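Local structure of NAD-dependent L-serine dehydrogenase (Pseudomonas aeruginosa, 3OBB) at residues 96-101 / 247-252. The protein catalyses the NAD-dependent oxidation of L-serine and methyl-L-serine, working as a homotetramer built from two dimers. Sequence-based numbering, arbitrary orientation.
Sequences CSTIAP and AKDLGL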
ATOM      1  N   CYS A  96     -14.799 -29.064  -3.735  1.00 41.02           N
ATOM      2  CA  CYS A  96     -13.461 -28.861  -3.146  1.00 39.96           C
ATOM      3  C   CYS A  96     -12.598 -27.901  -3.927  1.00 39.65           C
ATOM      4  O   CYS A  96     -11.427 -27.726  -3.608  1.00 37.94           O
ATOM      5  CB  CYS A  96     -12.677 -30.173  -3.050  1.00 39.30           C
ATOM      6  SG  CYS A  96     -13.487 -31.438  -2.095  1.00 38.12           S
ATOM      7  N   SER A  97     -13.185 -27.277  -4.942  1.00 41.19           N
ATOM      8  CA  SER A  97     -12.519 -26.200  -5.643  1.00 41.31           C
ATOM      9  C   SER A  97     -12.422 -25.010  -4.720  1.00 41.01           C
ATOM     10  O   SER A  97     -13.125 -24.925  -3.708  1.00 41.56           O
ATOM     11  CB  SER A  97     -13.331 -25.796  -6.872  1.00 42.57           C
ATOM     12  OG  SER A  97     -13.503 -26.918  -7.712  1.00 44.16           O
ATOM     13  N   THR A  98     -11.575 -24.069  -5.092  1.00 41.32           N
ATOM     14  CA  THR A  98     -11.549 -22.797  -4.412  1.00 41.28           C
ATOM     15  C   THR A  98     -12.305 -21.796  -5.256  1.00 42.65           C
ATOM     16  O   THR A  98     -11.901 -21.488  -6.395  1.00 43.47           O
ATOM     17  CB  THR A  98     -10.099 -22.333  -4.154  1.00 40.80           C
ATOM     18  OG1 THR A  98      -9.475 -23.282  -3.279  1.00 40.13           O
ATOM     19  CG2 THR A  98     -10.084 -20.959  -3.492  1.00 40.24           C
ATOM     20  N   ILE A  99     -13.401 -21.303  -4.680  1.00 41.87           N
ATOM     21  CA  ILE A  99     -14.298 -20.398  -5.368  1.00 43.38           C
ATOM     22  C   ILE A  99     -14.776 -19.367  -4.363  1.00 42.89           C
ATOM     23  O   ILE A  99     -14.666 -19.584  -3.161  1.00 42.59           O
ATOM     24  CB  ILE A  99     -15.498 -21.165  -6.002  1.00 44.62           C
ATOM     25  CG1 ILE A  99     -16.416 -21.760  -4.916  1.00 44.77           C
ATOM     26  CG2 ILE A  99     -14.986 -22.251  -6.952  1.00 43.58           C
ATOM     27  CD1 ILE A  99     -17.662 -22.504  -5.468  1.00 47.89           C
ATOM     28  N   ALA A 100     -15.279 -18.241  -4.845  1.00 43.88           N
ATOM     29  CA  ALA A 100     -15.786 -17.200  -3.965  1.00 44.22           C
ATOM     30  C   ALA A 100     -16.866 -17.765  -3.022  1.00 44.25           C
ATOM     31  O   ALA A 100     -17.714 -18.556  -3.447  1.00 45.73           O
ATOM     32  CB  ALA A 100     -16.307 -16.026  -4.769  1.00 46.42           C
ATOM     33  N   PRO A 101     -16.781 -17.430  -1.723  1.00 42.94           N
ATOM     34  CA  PRO A 101     -17.793 -17.818  -0.759  1.00 43.12           C
ATOM     35  C   PRO A 101     -19.227 -17.554  -1.214  1.00 45.80           C
ATOM     36  O   PRO A 101     -20.082 -18.401  -0.987  1.00 46.60           O
ATOM     37  CB  PRO A 101     -17.441 -16.957   0.461  1.00 41.59           C
ATOM     38  CG  PRO A 101     -15.991 -16.881   0.404  1.00 40.45           C
ATOM     39  CD  PRO A 101     -15.659 -16.741  -1.053  1.00 41.60           C
ATOM     40  N   ALA A 247      -2.583 -15.229  -7.275  1.00 33.40           N
ATOM     41  CA  ALA A 247      -3.275 -13.983  -7.688  1.00 34.12           C
ATOM     42  C   ALA A 247      -4.786 -14.210  -7.759  1.00 35.26           C
ATOM     43  O   ALA A 247      -5.570 -13.338  -7.390  1.00 36.57           O
ATOM     44  CB  ALA A 247      -2.768 -13.496  -9.045  1.00 34.16           C
ATOM     45  N   LYS A 248      -5.185 -15.391  -8.231  1.00 35.58           N
ATOM     46  CA  LYS A 248      -6.590 -15.781  -8.282  1.00 35.93           C
ATOM     47  C   LYS A 248      -7.180 -15.779  -6.866  1.00 34.92           C
ATOM     48  O   LYS A 248      -8.196 -15.124  -6.609  1.00 34.04           O
ATOM     49  CB  LYS A 248      -6.729 -17.154  -8.937  1.00 36.71           C
ATOM     50  CG  LYS A 248      -8.156 -17.778  -8.905  1.00 41.34           C
ATOM     51  CD  LYS A 248      -8.297 -18.942  -7.883  1.00 45.13           C
ATOM     52  CE  LYS A 248      -7.340 -20.152  -8.149  1.00 46.14           C
ATOM     53  NZ  LYS A 248      -7.003 -20.954  -6.890  1.00 44.36           N
ATOM     54  N   ASP A 249      -6.532 -16.520  -5.967  1.00 33.63           N
ATOM     55  CA  ASP A 249      -6.957 -16.658  -4.564  1.00 33.11           C
ATOM     56  C   ASP A 249      -7.093 -15.311  -3.893  1.00 32.28           C
ATOM     57  O   ASP A 249      -8.017 -15.081  -3.152  1.00 32.37           O
ATOM     58  CB  ASP A 249      -5.942 -17.521  -3.795  1.00 32.47           C
ATOM     59  CG  ASP A 249      -6.110 -19.035  -4.084  1.00 34.78           C
ATOM     60  OD1 ASP A 249      -7.058 -19.399  -4.831  1.00 37.12           O
ATOM     61  OD2 ASP A 249      -5.324 -19.866  -3.569  1.00 34.23           O
ATOM     62  N   LEU A 250      -6.145 -14.424  -4.147  1.00 31.73           N
ATOM     63  CA  LEU A 250      -6.183 -13.072  -3.592  1.00 31.69           C
ATOM     64  C   LEU A 250      -7.396 -12.363  -4.169  1.00 31.26           C
ATOM     65  O   LEU A 250      -8.046 -11.596  -3.494  1.00 31.29           O
ATOM     66  CB  LEU A 250      -4.901 -12.337  -3.991  1.00 30.23           C
ATOM     67  CG  LEU A 250      -3.709 -12.071  -3.065  1.00 32.16           C
ATOM     68  CD1 LEU A 250      -3.889 -12.340  -1.542  1.00 30.44           C
ATOM     69  CD2 LEU A 250      -2.397 -12.534  -3.623  1.00 28.53           C
ATOM     70  N   GLY A 251      -7.709 -12.640  -5.427  1.00 31.96           N
ATOM     71  CA  GLY A 251      -8.848 -11.993  -6.099  1.00 32.37           C
ATOM     72  C   GLY A 251     -10.173 -12.388  -5.456  1.00 33.09           C
ATOM     73  O   GLY A 251     -11.026 -11.537  -5.225  1.00 32.93           O
ATOM     74  N   LEU A 252     -10.324 -13.672  -5.147  1.00 33.30           N
ATOM     75  CA  LEU A 252     -11.480 -14.173  -4.388  1.00 34.85           C
ATOM     76  C   LEU A 252     -11.604 -13.542  -2.991  1.00 34.73           C
ATOM     77  O   LEU A 252     -12.723 -13.252  -2.514  1.00 34.93           O
ATOM     78  CB  LEU A 252     -11.417 -15.691  -4.236  1.00 34.12           C
ATOM     79  CG  LEU A 252     -11.422 -16.548  -5.501  1.00 36.96           C
ATOM     80  CD1 LEU A 252     -11.323 -18.040  -5.168  1.00 32.83           C
ATOM     81  CD2 LEU A 252     -12.622 -16.279  -6.442  1.00 35.18           C
TER
HETATM   82  O   HOH W   1      -9.739 -22.328  -7.840  1.00 52.19           O
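Leu252 reaches from its helix to the loop 96-101 and divides its two methyls between Thr98 and Ala100, which makes the contact chiefly apolar. CD1 touches the Thr98 methyl CG2 at 3.6 Å, the two side chains meeting at a slant, while CD2 lies 3.7 Å from the backbone N of Ala100 and 4.1 Å from its CB. Thr98 offers its methyl because CG2 stands anti to its own backbone N (OG1 chi1 -63°); the same methyl also lies 3.7 Å from OD1 of Asp249.

The polar part is grouped around the ammonium of Lys248. A salt bridge of 2.6 Å joins its NZ to OD1 of Asp249, entering from above the carboxylate plane, 37° out of it. No direct hydrogen bond links the segments; instead a water donates to Thr98 O at 2.7 Å and accepts a weak bond from Lys248 NZ. The other carboxylate oxygen of Asp249 is held by Asn177, and Thr98 OG1 is hydrogen-bonded to the active-site Lys173. Thr98 and Lys248 both bind NAD(+), so the contact brings cofactor-binding residues from the two domains together beside a catalytic one, at the interdomain cleft.

The loop leaves the Rossmann-type sheet at strand 92-95 and enters helix 101-112, with Ala100 as N-cap residue. Ser70 of helix 70-78 bonds to Ala100 N and touches Leu252, Gln170 of helix 168-196 binds the backbone of Ser97 and Ile99, and on the other segment, part of helix 243-260, Leu250 packs against helices 168-196 and 265-279.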